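Local structure of extracellular solute-binding protein, family 5 (Chelativorans sp., 6WM6) at residues N70-V73 with R74-L78; A326-T329 with A330-A333. The protein binds EDTA and other aminopolycarboxylates in the periplasm, probably handing them to an ABC transporter for uptake. All coordinates share one frame; numbering follows the deposited sequence.

Contact 1. Residues N70-V73 with R74-L78; sequences NAVV and RTVTL. With SO4 (sulfate ion), chain B.
A bend at the third torsion of R74 (chi3 -60°), after a start with CG anti to the backbone N, folds its chain back along the first turn of helix 71-77, so that the guanidinium lies beneath the carbonyl of N70. The oxygen N70 O stands 3.8 Å above the guanidinium plane, over its centre, while that same oxygen accepts the backbone N-H of R74 within its carbonyl plane. NH1 of R74 comes to 3.5 Å from A71 CA and is hydrogen-bonded to the carbonyl of Q549; NH2 adds a weak bond to N69. These partners hold the flat group against the helix start.

N70 is the N-cap. Its CG is turned between its own backbone N and carbonyl carbon (chi1 66°), and from there OD1 takes the N-H of V73 at 2.9 Å in a nearly straight bond. The N-H of A71, another group of the first turn, goes to the sulfate, with A71 N 2.9 Å from O1; Y460 OH binds this anion too. A sulfate here, probably from the crystallisation liquor, would be consistent with the partial positive charge of a helix start, and the nearby arginine would probably add to the attraction.

Further along, two threonines turn their hydroxyls back on the preceding turn. T75 OG1 gives its proton to A71 O at 2.9 Å, and T77 OG1 does the same to V73 O at 2.8 Å. Each carbonyl also receives the threonine's backbone N-H, hydroxyl and amide arriving from opposite faces of the carbonyl plane, so buried hydroxyls are satisfied within the helix. V72 and V76 follow one another one turn apart, CG1 of V72 4.4 Å from CG2 of V76; V72 also packs on I58 and R56, V76 on F254 of strand 251-256.

Contact 2. Residues A326-T329 with A330-A333; sequences AVLT and AIDA
V327 and I331 meet one turn apart where helix 321-330 ends, and both backbone and side chain take part: the N-H of I331 gives its hydrogen to V327 O at 3.1 Å. Just before it, A330 N bonds to A326 O at 3.0 Å with an N-H...O angle of 154°, the last turn of regular helix. I331 then leaves helical geometry (psi 134°), and the chain runs out towards helix 333-340.

The side chain of I331 nevertheless stays with the helix. With CG1 anti to the carbonyl carbon (chi1 -71°), the longer branch turns back beneath the final turn, CG1 lying 3.3 Å from V327 O. Its CD1 reaches V327 CG1 at 4.1 Å, the two side chains meeting at a slant, and L328 CD2 at 4.2 Å. M309 of strand 305-311 touches all three residues, which sets this apolar patch between helix and sheet, while I425 and Y428 of helix 416-429 also pack on I331.

Several polar groups have partners within the helix or just beyond it. T329 OG1 is hydrogen-bonded to the carbonyl of K325, one turn earlier, and the residue also packs on K379 and I383 of helix 377-386, where A330 touches A380. Backbone bonds of L328 with G373, T329 with D376 and I331 with G375 tie the helix end to the segment before helix 377-386. D332 is the N-cap of helix 333-340: its OD1 accepts from the backbone N of D335, and its negative charge would suit the positive end of that helix dipole.

The chain can therefore change from one helix to the next without depending on side-chain polar groups for the outgoing end: backbone bonds to 373-376 serve it, and the carboxylate of D332 serves the incoming one.

Both contacts are local and largely buried, yet contact 1 runs from a helix's N-cap through its whole length, and contact 2 spans the end of one helix and the start of the next. Their centres are about 37 Å apart and their nearest atoms about 27 Å. Contact 1 lies closer to the middle of the chain and includes an exposed residue, A71, beside a bound anion; contact 2 lies further out, but its touching residues are all buried. No secondary-structure element is shared. The chemistry of 70-78 is largely polar, with a side-chain cap at the start, an arginine and doubly used carbonyls along the helix, whereas 326-333 relies on an aliphatic cluster and backbone bonds to another segment.

Contact 1. Residues N70-V73 with R74-L78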
ATOM      1  N   ASN A  70      -7.320   1.360  -4.654  1.00 19.06           N
ATOM      2  CA  ASN A  70      -7.265   0.263  -3.693  1.00 18.51           C
ATOM      3  C   ASN A  70      -6.627  -0.940  -4.389  1.00 20.47           C
ATOM      4  O   ASN A  70      -6.477  -0.976  -5.621  1.00 18.94           O
ATOM      5  CB  ASN A  70      -8.637  -0.053  -3.090  1.00 19.36           C
ATOM      6  CG  ASN A  70      -9.621  -0.589  -4.097  1.00 22.10           C
ATOM      7  OD1 ASN A  70      -9.365  -1.594  -4.780  1.00 20.68           O
ATOM      8  ND2 ASN A  70     -10.782   0.048  -4.190  1.00 26.90           N
ATOM      9  N   ALA A  71      -6.240  -1.932  -3.586  1.00 20.73           N
ATOM     10  CA  ALA A  71      -5.483  -3.055  -4.126  1.00 19.32           C
ATOM     11  C   ALA A  71      -6.306  -3.911  -5.090  1.00 21.22           C
ATOM     12  O   ALA A  71      -5.733  -4.562  -5.972  1.00 21.06           O
ATOM     13  CB  ALA A  71      -4.948  -3.929  -2.983  1.00 21.28           C
ATOM     14  N   VAL A  72      -7.626  -3.948  -4.955  1.00 19.28           N
ATOM     15  CA  VAL A  72      -8.444  -4.722  -5.882  1.00 19.89           C
ATOM     16  C   VAL A  72      -8.418  -4.101  -7.278  1.00 18.77           C
ATOM     17  O   VAL A  72      -8.177  -4.786  -8.288  1.00 18.72           O
ATOM     18  CB  VAL A  72      -9.880  -4.889  -5.358  1.00 22.63           C
ATOM     19  CG1 VAL A  72     -10.767  -5.531  -6.408  1.00 22.75           C
ATOM     20  CG2 VAL A  72      -9.863  -5.711  -4.081  1.00 23.77           C
ATOM     21  N   VAL A  73      -8.699  -2.797  -7.371  1.00 18.53           N
ATOM     22  CA  VAL A  73      -8.666  -2.143  -8.676  1.00 19.03           C
ATOM     23  C   VAL A  73      -7.266  -2.243  -9.267  1.00 18.39           C
ATOM     24  O   VAL A  73      -7.092  -2.427 -10.478  1.00 17.93           O
ATOM     25  CB  VAL A  73      -9.152  -0.684  -8.552  1.00 18.85           C
ATOM     26  CG1 VAL A  73      -9.126   0.007  -9.910  1.00 19.68           C
ATOM     27  CG2 VAL A  73     -10.553  -0.651  -7.964  1.00 20.92           C
ATOM     28  N   ARG A  74      -6.247  -2.099  -8.435  1.00 17.64           N
ATOM     29  CA  ARG A  74      -4.875  -2.191  -8.920  1.00 17.04           C
ATOM     30  C   ARG A  74      -4.613  -3.578  -9.490  1.00 17.35           C
ATOM     31  O   ARG A  74      -4.049  -3.715 -10.583  1.00 18.44           O
ATOM     32  CB  ARG A  74      -3.918  -1.850  -7.772  1.00 19.28           C
ATOM     33  CG  ARG A  74      -2.583  -1.303  -8.216  1.00 20.15           C
ATOM     34  CD  ARG A  74      -1.745  -0.784  -7.038  1.00 20.56           C
ATOM     35  NE  ARG A  74      -2.413   0.288  -6.310  1.00 20.42           N
ATOM     36  CZ  ARG A  74      -2.850   0.214  -5.060  1.00 20.34           C
ATOM     37  NH1 ARG A  74      -2.709  -0.875  -4.342  1.00 23.14           N
ATOM     38  NH2 ARG A  74      -3.454   1.269  -4.535  1.00 22.94           N
ATOM     39  N   THR A  75      -5.008  -4.623  -8.762  1.00 17.41           N
ATOM     40  CA  THR A  75      -4.798  -5.998  -9.214  1.00 16.88           C
ATOM     41  C   THR A  75      -5.520  -6.278 -10.527  1.00 17.95           C
ATOM     42  O   THR A  75      -4.948  -6.864 -11.452  1.00 18.11           O
ATOM     43  CB  THR A  75      -5.251  -6.967  -8.116  1.00 17.13           C
ATOM     44  OG1 THR A  75      -4.349  -6.839  -7.008  1.00 18.10           O
ATOM     45  CG2 THR A  75      -5.228  -8.415  -8.572  1.00 19.22           C
ATOM     46  N   VAL A  76      -6.778  -5.871 -10.626  1.00 17.56           N
ATOM     47  CA  VAL A  76      -7.587  -6.207 -11.796  1.00 17.97           C
ATOM     48  C   VAL A  76      -7.154  -5.439 -13.034  1.00 18.02           C
ATOM     49  O   VAL A  76      -7.338  -5.910 -14.156  1.00 19.00           O
ATOM     50  CB  VAL A  76      -9.071  -5.973 -11.466  1.00 18.82           C
ATOM     51  CG1 VAL A  76      -9.924  -6.067 -12.699  1.00 24.98           C
ATOM     52  CG2 VAL A  76      -9.533  -6.975 -10.418  1.00 20.72           C
ATOM     53  N   THR A  77      -6.606  -4.238 -12.880  1.00 16.64           N
ATOM     54  CA  THR A  77      -6.225  -3.422 -14.036  1.00 17.48           C
ATOM     55  C   THR A  77      -4.737  -3.468 -14.350  1.00 17.12           C
ATOM     56  O   THR A  77      -4.354  -3.044 -15.449  1.00 17.45           O
ATOM     57  CB  THR A  77      -6.731  -1.966 -13.952  1.00 18.12           C
ATOM     58  OG1 THR A  77      -6.146  -1.244 -12.857  1.00 18.15           O
ATOM     59  CG2 THR A  77      -8.249  -1.925 -13.827  1.00 18.54           C
ATOM     60  N   LEU A  78      -3.895  -3.997 -13.465  1.00 17.22           N
ATOM     61  CA  LEU A  78      -2.490  -4.203 -13.828  1.00 16.50           C
ATOM     62  C   LEU A  78      -2.304  -4.957 -15.140  1.00 16.19           C
ATOM     63  O   LEU A  78      -1.361  -4.617 -15.886  1.00 17.94           O
ATOM     64  CB  LEU A  78      -1.702  -4.863 -12.685  1.00 17.97           C
ATOM     65  CG  LEU A  78      -1.119  -3.901 -11.667  1.00 18.99           C
ATOM     66  CD1 LEU A  78      -0.672  -4.686 -10.442  1.00 18.39           C
ATOM     67  CD2 LEU A  78       0.026  -3.065 -12.225  1.00 22.70           C
TER
HETATM   68  S   SO4 B 601      -6.102  -0.913   0.395  1.00 32.09           S
HETATM   69  O1  SO4 B 601      -5.511  -1.322  -0.882  1.00 41.88           O
HETATM   70  O2  SO4 B 601      -7.323  -1.670   0.618  1.00 49.20           O
HETATM   71  O3  SO4 B 601      -5.136  -1.176   1.497  1.00 27.08           O
HETATM   72  O4  SO4 B 601      -6.409   0.512   0.337  1.00 60.49           O

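Contact 2. Residues A326-T329 with A330-A333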
ATOM      1  N   ALA A 326       2.952   7.968  28.429  1.00 18.10           N
ATOM      2  CA  ALA A 326       2.732   6.965  29.459  1.00 19.10           C
ATOM      3  C   ALA A 326       2.061   5.730  28.884  1.00 17.96           C
ATOM      4  O   ALA A 326       2.479   4.593  29.159  1.00 18.92           O
ATOM      5  CB  ALA A 326       1.885   7.548  30.590  1.00 19.85           C
ATOM      6  N   VAL A 327       1.037   5.924  28.055  1.00 17.17           N
ATOM      7  CA  VAL A 327       0.370   4.788  27.414  1.00 18.91           C
ATOM      8  C   VAL A 327       1.353   3.992  26.574  1.00 17.67           C
ATOM      9  O   VAL A 327       1.403   2.751  26.651  1.00 18.20           O
ATOM     10  CB  VAL A 327      -0.846   5.276  26.603  1.00 19.08           C
ATOM     11  CG1 VAL A 327      -1.308   4.225  25.585  1.00 21.24           C
ATOM     12  CG2 VAL A 327      -1.968   5.678  27.559  1.00 20.27           C
ATOM     13  N   LEU A 328       2.150   4.682  25.762  1.00 17.25           N
ATOM     14  CA  LEU A 328       3.069   3.957  24.882  1.00 17.31           C
ATOM     15  C   LEU A 328       4.141   3.220  25.673  1.00 18.97           C
ATOM     16  O   LEU A 328       4.566   2.130  25.271  1.00 18.62           O
ATOM     17  CB  LEU A 328       3.711   4.893  23.869  1.00 17.32           C
ATOM     18  CG  LEU A 328       2.757   5.586  22.886  1.00 17.61           C
ATOM     19  CD1 LEU A 328       3.557   6.292  21.812  1.00 17.84           C
ATOM     20  CD2 LEU A 328       1.771   4.600  22.324  1.00 17.90           C
ATOM     21  N   THR A 329       4.562   3.769  26.813  1.00 18.69           N
ATOM     22  CA  THR A 329       5.572   3.118  27.641  1.00 18.34           C
ATOM     23  C   THR A 329       5.012   1.874  28.320  1.00 19.59           C
ATOM     24  O   THR A 329       5.720   0.865  28.457  1.00 19.58           O
ATOM     25  CB  THR A 329       6.082   4.133  28.656  1.00 18.37           C
ATOM     26  OG1 THR A 329       6.702   5.226  27.973  1.00 19.54           O
ATOM     27  CG2 THR A 329       7.115   3.525  29.618  1.00 19.99           C
ATOM     28  N   ALA A 330       3.748   1.913  28.735  1.00 18.42           N
ATOM     29  CA  ALA A 330       3.117   0.773  29.379  1.00 19.34           C
ATOM     30  C   ALA A 330       2.826  -0.366  28.412  1.00 20.22           C
ATOM     31  O   ALA A 330       2.787  -1.539  28.818  1.00 20.68           O
ATOM     32  CB  ALA A 330       1.815   1.227  30.035  1.00 20.91           C
ATOM     33  N   ILE A 331       2.594  -0.067  27.134  1.00 19.27           N
ATOM     34  CA  ILE A 331       2.345  -1.134  26.166  1.00 18.57           C
ATOM     35  C   ILE A 331       3.565  -2.036  26.095  1.00 19.63           C
ATOM     36  O   ILE A 331       4.707  -1.573  26.000  1.00 20.90           O
ATOM     37  CB  ILE A 331       1.972  -0.524  24.805  1.00 20.11           C
ATOM     38  CG1 ILE A 331       0.591   0.086  24.889  1.00 20.16           C
ATOM     39  CG2 ILE A 331       2.065  -1.563  23.701  1.00 21.04           C
ATOM     40  CD1 ILE A 331       0.194   0.904  23.667  1.00 23.83           C
ATOM     41  N   ASP A 332       3.325  -3.352  26.131  1.00 20.53           N
ATOM     42  CA  ASP A 332       4.392  -4.357  26.053  1.00 22.73           C
ATOM     43  C   ASP A 332       4.402  -4.905  24.635  1.00 22.02           C
ATOM     44  O   ASP A 332       3.625  -5.804  24.304  1.00 21.86           O
ATOM     45  CB  ASP A 332       4.121  -5.464  27.070  1.00 22.06           C
ATOM     46  CG  ASP A 332       5.252  -6.478  27.173  1.00 27.13           C
ATOM     47  OD1 ASP A 332       6.027  -6.635  26.209  1.00 26.43           O
ATOM     48  OD2 ASP A 332       5.343  -7.130  28.235  1.00 31.08           O
ATOM     49  N   ALA A 333       5.274  -4.352  23.785  1.00 20.90           N
ATOM     50  CA  ALA A 333       5.291  -4.747  22.379  1.00 20.76           C
ATOM     51  C   ALA A 333       5.794  -6.170  22.201  1.00 21.19           C
ATOM     52  O   ALA A 333       5.343  -6.863  21.281  1.00 21.19           O
ATOM     53  CB  ALA A 333       6.145  -3.773  21.560  1.00 21.18           C
TER